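Local structure of Fc fragment of IgE receptor II (Bos taurus, 6PWS) at residues G64-L69 against S121-W126; Y88-P93 against G112-A117. The protein binds mannose-type sugars through calcium as a C-type lectin domain and, as CD23, probably serves as a low-affinity receptor for IgE. All coordinates share one frame; numbering follows the deposited sequence.

Contact 1. Residues G64-L69 against S121-W126; sequences GSWIGL and SELHGW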
ATOM      1  N   GLY A  64      -7.934   1.410  -8.221  1.00  4.37           N
ATOM      2  CA  GLY A  64      -7.228   0.503  -7.329  1.00  4.64           C
ATOM      3  C   GLY A  64      -5.734   0.776  -7.303  1.00  4.44           C
ATOM      4  O   GLY A  64      -5.156   1.300  -8.258  1.00  5.92           O
ATOM      5  N   SER A  65      -5.089   0.405  -6.189  1.00  3.97           N
ATOM      6  CA  SER A  65      -3.675   0.715  -6.026  1.00  4.00           C
ATOM      7  C   SER A  65      -2.988  -0.252  -5.060  1.00  3.77           C
ATOM      8  O   SER A  65      -3.567  -0.668  -4.058  1.00  4.43           O
ATOM      9  CB  SER A  65      -3.471   2.159  -5.551  1.00  4.62           C
ATOM     10  OG  SER A  65      -4.176   2.457  -4.353  1.00  4.82           O
ATOM     11  N   TRP A  66      -1.731  -0.569  -5.345  1.00  3.62           N
ATOM     12  CA  TRP A  66      -0.982  -1.458  -4.467  1.00  3.83           C
ATOM     13  C   TRP A  66      -0.564  -0.765  -3.168  1.00  3.82           C
ATOM     14  O   TRP A  66      -0.193   0.416  -3.160  1.00  4.35           O
ATOM     15  CB  TRP A  66       0.286  -1.941  -5.159  1.00  4.13           C
ATOM     16  CG  TRP A  66       0.082  -2.876  -6.305  1.00  4.41           C
ATOM     17  CD1 TRP A  66       0.486  -2.680  -7.587  1.00  5.05           C
ATOM     18  CD2 TRP A  66      -0.545  -4.165  -6.275  1.00  4.54           C
ATOM     19  NE1 TRP A  66       0.158  -3.766  -8.366  1.00  5.27           N
ATOM     20  CE2 TRP A  66      -0.472  -4.696  -7.579  1.00  4.96           C
ATOM     21  CE3 TRP A  66      -1.178  -4.916  -5.275  1.00  4.42           C
ATOM     22  CZ2 TRP A  66      -0.989  -5.951  -7.906  1.00  5.64           C
ATOM     23  CZ3 TRP A  66      -1.702  -6.160  -5.603  1.00  5.10           C
ATOM     24  CH2 TRP A  66      -1.598  -6.665  -6.908  1.00  5.76           C
ATOM     25  N   ILE A  67      -0.569  -1.549  -2.081  1.00  3.65           N
ATOM     26  CA  ILE A  67       0.006  -1.152  -0.805  1.00  3.76           C
ATOM     27  C   ILE A  67       1.066  -2.183  -0.378  1.00  3.61           C
ATOM     28  O   ILE A  67       1.243  -3.235  -0.993  1.00  4.11           O
ATOM     29  CB  ILE A  67      -1.066  -0.924   0.289  1.00  4.02           C
ATOM     30  CG1 ILE A  67      -1.772  -2.223   0.694  1.00  4.33           C
ATOM     31  CG2 ILE A  67      -2.063   0.139  -0.174  1.00  4.78           C
ATOM     32  CD1 ILE A  67      -2.676  -2.058   1.922  1.00  5.25           C
ATOM     33  N   GLY A  68       1.776  -1.860   0.704  1.00  3.76           N
ATOM     34  CA  GLY A  68       2.921  -2.631   1.148  1.00  3.91           C
ATOM     35  C   GLY A  68       2.589  -3.758   2.109  1.00  3.70           C
ATOM     36  O   GLY A  68       3.168  -3.854   3.197  1.00  4.29           O
ATOM     37  N   LEU A  69       1.690  -4.652   1.696  1.00  3.99           N
ATOM     38  CA  LEU A  69       1.180  -5.731   2.537  1.00  4.05           C
ATOM     39  C   LEU A  69       1.066  -6.979   1.668  1.00  3.91           C
ATOM     40  O   LEU A  69       0.554  -6.900   0.544  1.00  4.44           O
ATOM     41  CB  LEU A  69      -0.178  -5.321   3.133  1.00  3.89           C
ATOM     42  CG  LEU A  69      -0.781  -6.246   4.191  1.00  4.47           C
ATOM     43  CD1 LEU A  69       0.086  -6.311   5.441  1.00  4.64           C
ATOM     44  CD2 LEU A  69      -2.190  -5.760   4.542  1.00  5.15           C
ATOM     45  N   SER A 121      -1.348  -8.801 -11.135  1.00  9.08           N
ATOM     46  CA  SER A 121      -2.289  -7.820 -11.660  1.00  9.36           C
ATOM     47  C   SER A 121      -1.567  -6.513 -11.933  1.00  8.97           C
ATOM     48  O   SER A 121      -0.753  -6.065 -11.126  1.00  9.94           O
ATOM     49  CB  SER A 121      -3.396  -7.531 -10.646  1.00 11.77           C
ATOM     50  OG  SER A 121      -4.204  -8.658 -10.397  1.00 14.19           O
ATOM     51  N   GLU A 122      -1.899  -5.869 -13.053  1.00  8.52           N
ATOM     52  CA  GLU A 122      -1.246  -4.620 -13.448  1.00  8.75           C
ATOM     53  C   GLU A 122      -2.083  -3.392 -13.078  1.00  8.75           C
ATOM     54  O   GLU A 122      -2.731  -2.751 -13.912  1.00 11.10           O
ATOM     55  CB  GLU A 122      -0.924  -4.651 -14.934  1.00 10.82           C
ATOM     56  CG  GLU A 122       0.176  -5.638 -15.233  1.00 14.35           C
ATOM     57  CD  GLU A 122       0.621  -5.641 -16.665  1.00 18.58           C
ATOM     58  OE1 GLU A 122      -0.095  -5.081 -17.523  1.00 20.36           O
ATOM     59  OE2 GLU A 122       1.696  -6.216 -16.929  1.00 20.11           O
ATOM     60  N   LEU A 123      -1.994  -3.010 -11.806  1.00  5.65           N
ATOM     61  CA  LEU A 123      -2.780  -1.893 -11.308  1.00  5.41           C
ATOM     62  C   LEU A 123      -2.178  -0.565 -11.751  1.00  5.41           C
ATOM     63  O   LEU A 123      -0.967  -0.429 -11.927  1.00  6.72           O
ATOM     64  CB  LEU A 123      -2.875  -1.922  -9.781  1.00  5.62           C
ATOM     65  CG  LEU A 123      -3.503  -3.171  -9.183  1.00  6.25           C
ATOM     66  CD1 LEU A 123      -3.577  -3.041  -7.663  1.00  5.91           C
ATOM     67  CD2 LEU A 123      -4.875  -3.435  -9.761  1.00  8.05           C
ATOM     68  N   HIS A 124      -3.048   0.437 -11.875  1.00  5.35           N
ATOM     69  CA  HIS A 124      -2.658   1.752 -12.370  1.00  5.88           C
ATOM     70  C   HIS A 124      -2.173   2.685 -11.283  1.00  5.59           C
ATOM     71  O   HIS A 124      -1.681   3.776 -11.595  1.00  6.78           O
ATOM     72  CB  HIS A 124      -3.846   2.413 -13.074  1.00  7.60           C
ATOM     73  CG  HIS A 124      -4.334   1.620 -14.224  1.00  9.41           C
ATOM     74  ND1 HIS A 124      -3.712   1.646 -15.452  1.00 10.67           N
ATOM     75  CD2 HIS A 124      -5.324   0.703 -14.316  1.00 10.57           C
ATOM     76  CE1 HIS A 124      -4.326   0.806 -16.266  1.00 11.15           C
ATOM     77  NE2 HIS A 124      -5.305   0.219 -15.599  1.00 11.68           N
ATOM     78  N   GLY A 125      -2.328   2.295 -10.021  1.00  5.40           N
ATOM     79  CA  GLY A 125      -1.855   3.088  -8.914  1.00  5.19           C
ATOM     80  C   GLY A 125      -1.060   2.245  -7.937  1.00  4.66           C
ATOM     81  O   GLY A 125      -1.190   1.023  -7.868  1.00  4.50           O
ATOM     82  N   TRP A 126      -0.249   2.943  -7.154  1.00  4.59           N
ATOM     83  CA  TRP A 126       0.580   2.308  -6.133  1.00  4.92           C
ATOM     84  C   TRP A 126       1.004   3.437  -5.206  1.00  5.37           C
ATOM     85  O   TRP A 126       1.166   4.573  -5.666  1.00  7.62           O
ATOM     86  CB  TRP A 126       1.768   1.521  -6.755  1.00  5.83           C
ATOM     87  CG  TRP A 126       2.337   2.151  -8.022  1.00  6.32           C
ATOM     88  CD1 TRP A 126       1.848   2.014  -9.302  1.00  6.18           C
ATOM     89  CD2 TRP A 126       3.459   3.039  -8.118  1.00  6.49           C
ATOM     90  NE1 TRP A 126       2.582   2.782 -10.169  1.00  6.97           N
ATOM     91  CE2 TRP A 126       3.583   3.406  -9.470  1.00  6.73           C
ATOM     92  CE3 TRP A 126       4.380   3.550  -7.190  1.00  7.06           C
ATOM     93  CZ2 TRP A 126       4.574   4.265  -9.916  1.00  7.86           C
ATOM     94  CZ3 TRP A 126       5.364   4.402  -7.637  1.00  7.88           C
ATOM     95  CH2 TRP A 126       5.458   4.747  -8.986  1.00  8.25           C
TER
HETATM   96  O   HOH W   1      -5.634   0.358 -10.929  1.00 10.96           O

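Contact 2. Residues Y88-P93 against G112-A117; sequences YSNWQP and GKWNDA. With CA (calcium ion), chain B; MMA (methyl alpha-D-mannopyranoside), chain D.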
ATOM      1  N   TYR A  88      -3.835  -2.444  12.650  1.00  4.96           N
ATOM      2  CA  TYR A  88      -4.963  -1.715  12.083  1.00  4.73           C
ATOM      3  C   TYR A  88      -5.330  -2.398  10.775  1.00  4.48           C
ATOM      4  O   TYR A  88      -4.437  -2.661   9.956  1.00  4.69           O
ATOM      5  CB  TYR A  88      -4.600  -0.234  11.805  1.00  5.39           C
ATOM      6  CG  TYR A  88      -5.683   0.410  10.973  1.00  5.12           C
ATOM      7  CD1 TYR A  88      -6.878   0.840  11.555  1.00  5.21           C
ATOM      8  CD2 TYR A  88      -5.574   0.470   9.596  1.00  5.29           C
ATOM      9  CE1 TYR A  88      -7.919   1.326  10.776  1.00  5.34           C
ATOM     10  CE2 TYR A  88      -6.599   0.945   8.809  1.00  5.26           C
ATOM     11  CZ  TYR A  88      -7.773   1.371   9.403  1.00  5.09           C
ATOM     12  OH  TYR A  88      -8.775   1.807   8.583  1.00  5.82           O
ATOM     13  N   SER A  89      -6.621  -2.649  10.531  1.00  4.24           N
ATOM     14  CA  SER A  89      -7.035  -3.183   9.240  1.00  4.35           C
ATOM     15  C   SER A  89      -8.196  -2.397   8.642  1.00  4.10           C
ATOM     16  O   SER A  89      -8.999  -1.779   9.347  1.00  4.77           O
ATOM     17  CB  SER A  89      -7.400  -4.668   9.309  1.00  4.29           C
ATOM     18  OG  SER A  89      -8.474  -4.898  10.206  1.00  4.56           O
ATOM     19  N   ASN A  90      -8.302  -2.486   7.316  1.00  4.23           N
ATOM     20  CA  ASN A  90      -9.392  -1.882   6.562  1.00  4.34           C
ATOM     21  C   ASN A  90      -9.873  -2.823   5.467  1.00  4.34           C
ATOM     22  O   ASN A  90     -10.144  -2.394   4.340  1.00  4.63           O
ATOM     23  CB  ASN A  90      -8.981  -0.528   5.986  1.00  4.63           C
ATOM     24  CG  ASN A  90     -10.161   0.286   5.519  1.00  5.09           C
ATOM     25  OD1 ASN A  90     -11.201   0.312   6.182  1.00  6.03           O
ATOM     26  ND2 ASN A  90     -10.008   0.981   4.390  1.00  5.59           N
ATOM     27  N   TRP A  91     -10.002  -4.119   5.774  1.00  4.24           N
ATOM     28  CA  TRP A  91     -10.406  -5.091   4.771  1.00  4.39           C
ATOM     29  C   TRP A  91     -11.814  -4.825   4.252  1.00  4.35           C
ATOM     30  O   TRP A  91     -12.758  -4.643   5.031  1.00  4.73           O
ATOM     31  CB  TRP A  91     -10.376  -6.501   5.374  1.00  4.56           C
ATOM     32  CG  TRP A  91      -9.017  -6.987   5.765  1.00  4.52           C
ATOM     33  CD1 TRP A  91      -8.566  -7.238   7.033  1.00  5.09           C
ATOM     34  CD2 TRP A  91      -7.929  -7.301   4.878  1.00  4.44           C
ATOM     35  NE1 TRP A  91      -7.267  -7.682   6.996  1.00  5.44           N
ATOM     36  CE2 TRP A  91      -6.853  -7.731   5.686  1.00  4.98           C
ATOM     37  CE3 TRP A  91      -7.774  -7.300   3.481  1.00  4.60           C
ATOM     38  CZ2 TRP A  91      -5.645  -8.172   5.143  1.00  5.32           C
ATOM     39  CZ3 TRP A  91      -6.569  -7.733   2.944  1.00  5.14           C
ATOM     40  CH2 TRP A  91      -5.520  -8.155   3.777  1.00  5.49           C
ATOM     41  N   GLN A  92     -11.976  -4.890   2.938  1.00  4.46           N
ATOM     42  CA  GLN A  92     -13.305  -5.040   2.367  1.00  4.81           C
ATOM     43  C   GLN A  92     -13.967  -6.269   2.992  1.00  4.72           C
ATOM     44  O   GLN A  92     -13.300  -7.294   3.168  1.00  5.01           O
ATOM     45  CB  GLN A  92     -13.155  -5.248   0.852  1.00  5.10           C
ATOM     46  CG  GLN A  92     -14.448  -5.530   0.080  1.00  5.97           C
ATOM     47  CD  GLN A  92     -15.365  -4.329  -0.026  1.00  7.90           C
ATOM     48  OE1 GLN A  92     -15.007  -3.219   0.331  1.00  9.53           O
ATOM     49  NE2 GLN A  92     -16.576  -4.561  -0.490  1.00 10.86           N
ATOM     50  N   PRO A  93     -15.256  -6.218   3.335  1.00  5.15           N
ATOM     51  CA  PRO A  93     -15.901  -7.410   3.896  1.00  5.53           C
ATOM     52  C   PRO A  93     -15.659  -8.655   3.052  1.00  5.44           C
ATOM     53  O   PRO A  93     -15.836  -8.654   1.832  1.00  6.02           O
ATOM     54  CB  PRO A  93     -17.377  -7.007   3.939  1.00  6.31           C
ATOM     55  CG  PRO A  93     -17.307  -5.523   4.229  1.00  6.81           C
ATOM     56  CD  PRO A  93     -16.136  -5.039   3.387  1.00  6.08           C
ATOM     57  N   GLY A 112     -10.750   2.659  -0.972  1.00  5.45           N
ATOM     58  CA  GLY A 112      -9.765   2.530   0.081  1.00  5.51           C
ATOM     59  C   GLY A 112      -9.797   1.224   0.845  1.00  4.80           C
ATOM     60  O   GLY A 112      -8.839   0.931   1.576  1.00  5.20           O
ATOM     61  N   LYS A 113     -10.862   0.429   0.706  1.00  4.72           N
ATOM     62  CA  LYS A 113     -10.944  -0.857   1.391  1.00  4.54           C
ATOM     63  C   LYS A 113      -9.934  -1.827   0.784  1.00  3.97           C
ATOM     64  O   LYS A 113      -9.666  -1.807  -0.418  1.00  5.08           O
ATOM     65  CB  LYS A 113     -12.358  -1.423   1.288  1.00  5.04           C
ATOM     66  CG  LYS A 113     -13.421  -0.640   2.057  1.00  5.61           C
ATOM     67  CD  LYS A 113     -13.289  -0.824   3.557  1.00  5.95           C
ATOM     68  CE  LYS A 113     -14.265   0.037   4.342  1.00  7.04           C
ATOM     69  NZ  LYS A 113     -14.007  -0.083   5.789  1.00  7.66           N
ATOM     70  N   TRP A 114      -9.374  -2.698   1.623  1.00  4.04           N
ATOM     71  CA  TRP A 114      -8.301  -3.574   1.188  1.00  4.06           C
ATOM     72  C   TRP A 114      -8.831  -4.879   0.600  1.00  4.00           C
ATOM     73  O   TRP A 114      -9.810  -5.456   1.083  1.00  4.46           O
ATOM     74  CB  TRP A 114      -7.355  -3.922   2.336  1.00  4.15           C
ATOM     75  CG  TRP A 114      -6.769  -2.770   3.092  1.00  3.90           C
ATOM     76  CD1 TRP A 114      -6.802  -1.434   2.789  1.00  4.19           C
ATOM     77  CD2 TRP A 114      -6.055  -2.884   4.323  1.00  4.21           C
ATOM     78  NE1 TRP A 114      -6.139  -0.711   3.754  1.00  4.27           N
ATOM     79  CE2 TRP A 114      -5.679  -1.580   4.711  1.00  4.41           C
ATOM     80  CE3 TRP A 114      -5.693  -3.967   5.136  1.00  4.79           C
ATOM     81  CZ2 TRP A 114      -4.994  -1.326   5.896  1.00  4.75           C
ATOM     82  CZ3 TRP A 114      -5.001  -3.712   6.308  1.00  4.95           C
ATOM     83  CH2 TRP A 114      -4.656  -2.403   6.678  1.00  5.01           C
ATOM     84  N   ASN A 115      -8.133  -5.363  -0.424  1.00  4.31           N
ATOM     85  CA  ASN A 115      -8.429  -6.632  -1.069  1.00  4.42           C
ATOM     86  C   ASN A 115      -7.110  -7.336  -1.373  1.00  4.09           C
ATOM     87  O   ASN A 115      -6.196  -6.715  -1.919  1.00  4.51           O
ATOM     88  CB  ASN A 115      -9.178  -6.391  -2.387  1.00  4.82           C
ATOM     89  CG  ASN A 115      -9.361  -7.659  -3.172  1.00  5.34           C
ATOM     90  OD1 ASN A 115      -9.748  -8.686  -2.606  1.00  5.32           O
ATOM     91  ND2 ASN A 115      -9.071  -7.616  -4.462  1.00  7.03           N
ATOM     92  N   ASP A 116      -7.007  -8.625  -1.044  1.00  4.18           N
ATOM     93  CA  ASP A 116      -5.910  -9.424  -1.582  1.00  4.24           C
ATOM     94  C   ASP A 116      -6.169  -9.721  -3.056  1.00  4.25           C
ATOM     95  O   ASP A 116      -7.295 -10.040  -3.459  1.00  4.80           O
ATOM     96  CB  ASP A 116      -5.638 -10.699  -0.751  1.00  4.33           C
ATOM     97  CG  ASP A 116      -6.802 -11.679  -0.667  1.00  4.26           C
ATOM     98  OD1 ASP A 116      -7.967 -11.273  -0.876  1.00  4.45           O
ATOM     99  OD2 ASP A 116      -6.509 -12.846  -0.331  1.00  4.87           O
ATOM    100  N   ALA A 117      -5.119  -9.587  -3.863  1.00  4.56           N
ATOM    101  CA  ALA A 117      -5.221  -9.731  -5.307  1.00  5.01           C
ATOM    102  C   ALA A 117      -4.088 -10.596  -5.837  1.00  4.66           C
ATOM    103  O   ALA A 117      -3.079 -10.846  -5.171  1.00  5.19           O
ATOM    104  CB  ALA A 117      -5.190  -8.351  -5.975  1.00  5.79           C
TER
HETATM  105 CA    CA B 301      -9.411 -11.110  -2.749  1.00  4.66          CA
HETATM  106  C1  MMA D 303     -12.365 -11.058  -7.729  0.50 12.76           C
HETATM  107  C2  MMA D 303     -11.028 -10.568  -7.191  0.50  8.89           C
HETATM  108  C3  MMA D 303     -10.864 -11.083  -5.810  0.50  7.83           C
HETATM  109  C4  MMA D 303     -11.963 -10.602  -4.907  0.50  5.95           C
HETATM  110  C5  MMA D 303     -13.337 -10.965  -5.468  0.50  8.42           C
HETATM  111  C6  MMA D 303     -14.411 -10.283  -4.673  0.50  9.98           C
HETATM  112  C7  MMA D 303     -13.484 -13.124  -8.043  0.50 25.35           C
HETATM  113  O1  MMA D 303     -12.307 -12.421  -7.711  0.50 30.17           O
HETATM  114  O2  MMA D 303     -10.955  -9.132  -7.166  0.50 10.84           O
HETATM  115  O3  MMA D 303      -9.615 -10.629  -5.247  0.50  5.13           O
HETATM  116  O4  MMA D 303     -11.744 -11.185  -3.624  0.50  5.83           O
HETATM  117  O5  MMA D 303     -13.482 -10.547  -6.873  0.50 10.90           O
HETATM  118  O6  MMA D 303     -15.660 -10.608  -5.222  0.50 13.86           O
HETATM  119  O   HOH W   2     -14.143  -2.806   6.541  1.00  8.03           O

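Contact 1. Residues G64-L69 against S121-W126
Trp66 pairs in parallel with Trp126 (CA to CA 4.4 Å), joining two strand segments more than fifty residues apart in the chain. The firm bond of this register runs from Trp66 N to Gly125 O (3.0 Å), with the donor 40° out of the carbonyl plane. The same oxygen receives a CA-H...O contact from Ser65 CA at 3.1 Å. Toward Gly64 the pairing frays: Gly125 N meets Gly64 O at 3.5 Å in a weak, bent bond, and a water bridges the gap by donating to Gly64 O and accepting from His124 N.

Trp66, the first residue of the WIGL signature of C-type lectins, carries most of the side-chain contact. Leu123 crosses its indole at about a right angle, with CD1 anti to CA (chi2 -178°). That methyl sits over the ring face, 3.6 Å from the centroid of the five-membered ring and 17° off its normal, a CH-pi contact. In the plane of the same indole, Ser121 O faces the edge, 3.2 Å from CZ2. Trp126 shares a sheet face with Trp66 and touches it CB to CB at 4.1 Å before its own ring leads away.

Trp66 NE1 donates to Lys28 O, and Trp126 NE1 to Gly26 O. The side chains of both tryptophans touch Ala33 of helix 30-39, Trp66 meets Trp30 edge-to-face, and strand 105-108 pairs antiparallel with strand 65-67.

Contact 2. Residues Y88-P93 against G112-A117
Trp114 lies beneath the loop backbone at Ser89 and Asn90, and its indole is covered on one face by that chain. Asn90 CB stands 3.8 Å from the centroid of the five-membered ring, 18° off the normal, as a CH-pi contact, while Asn90 N lies above the same face nearer the rim. The edge of the indole points elsewhere: CE3 of Trp114 meets the face of Trp91 over its centre, a T-shaped pair with planes at 78° and six-membered centroids 5.4 Å apart. Two backbone bonds fix this placement, Trp114 N to Asn90 O (2.8 Å) and Gln92 N to Trp114 O (2.9 Å), clasping Trp91 against the strand in a single bridge. Beyond the contact, Gln53 OE1 accepts Trp114 NE1.

Trp114, Asn115 and Asp116 form the WND motif of sugar-binding C-type lectins. Asn115 and Asp116 ligate the calcium that holds the mannoside, Asp116 through both O and OD1, and the metal also takes O3 and O4 of the sugar. Glu95, Asn97 and Glu103 complete the site, and Asp98 N holds Asp116 OD2.

Asn90 is gripped at its amide too. The kink of Lys113 at chi2 (-72°) turns CD toward Asn90, 3.5 Å from OD1, and the extended remainder of the chain carries NZ to OD1 at 2.9 Å; ND2 makes a weak bond to Gly112 O. A water accepts from Lys113 NZ and donates to Trp91 O. Farther along the loop, Gln92 OE1 rests 3.3 Å from Lys113 CB, and Asp116 N, near the plane of the Trp91 ring at its edge, is buried without a polar partner.

Overall arrangement
Contact 2 is nested within the chain loop that contact 1 closes. Strand 114-117 is followed in the chain by strand 123-131, and the two reach the same mixed sheet through strands 105-108 and 65-67. The contact centres are 12 Å apart, yet their side chains meet. Leu69 CD2 packs 3.9 Å from Trp114 CZ3, and Ile67 CD1 lies 4.1 Å from Trp114 CE2, bringing the WIGL and WND signatures into one apolar core. Trp66 CH2 likewise reaches Ala117 CB at 4.1 Å. Contact 2 supplies calcium ligands directly, whereas contact 1 supplies none and lies farther off: the Ser121 side chain is about 7 Å from the mannoside and about 10 Å from a calcium, measured between nearest atoms.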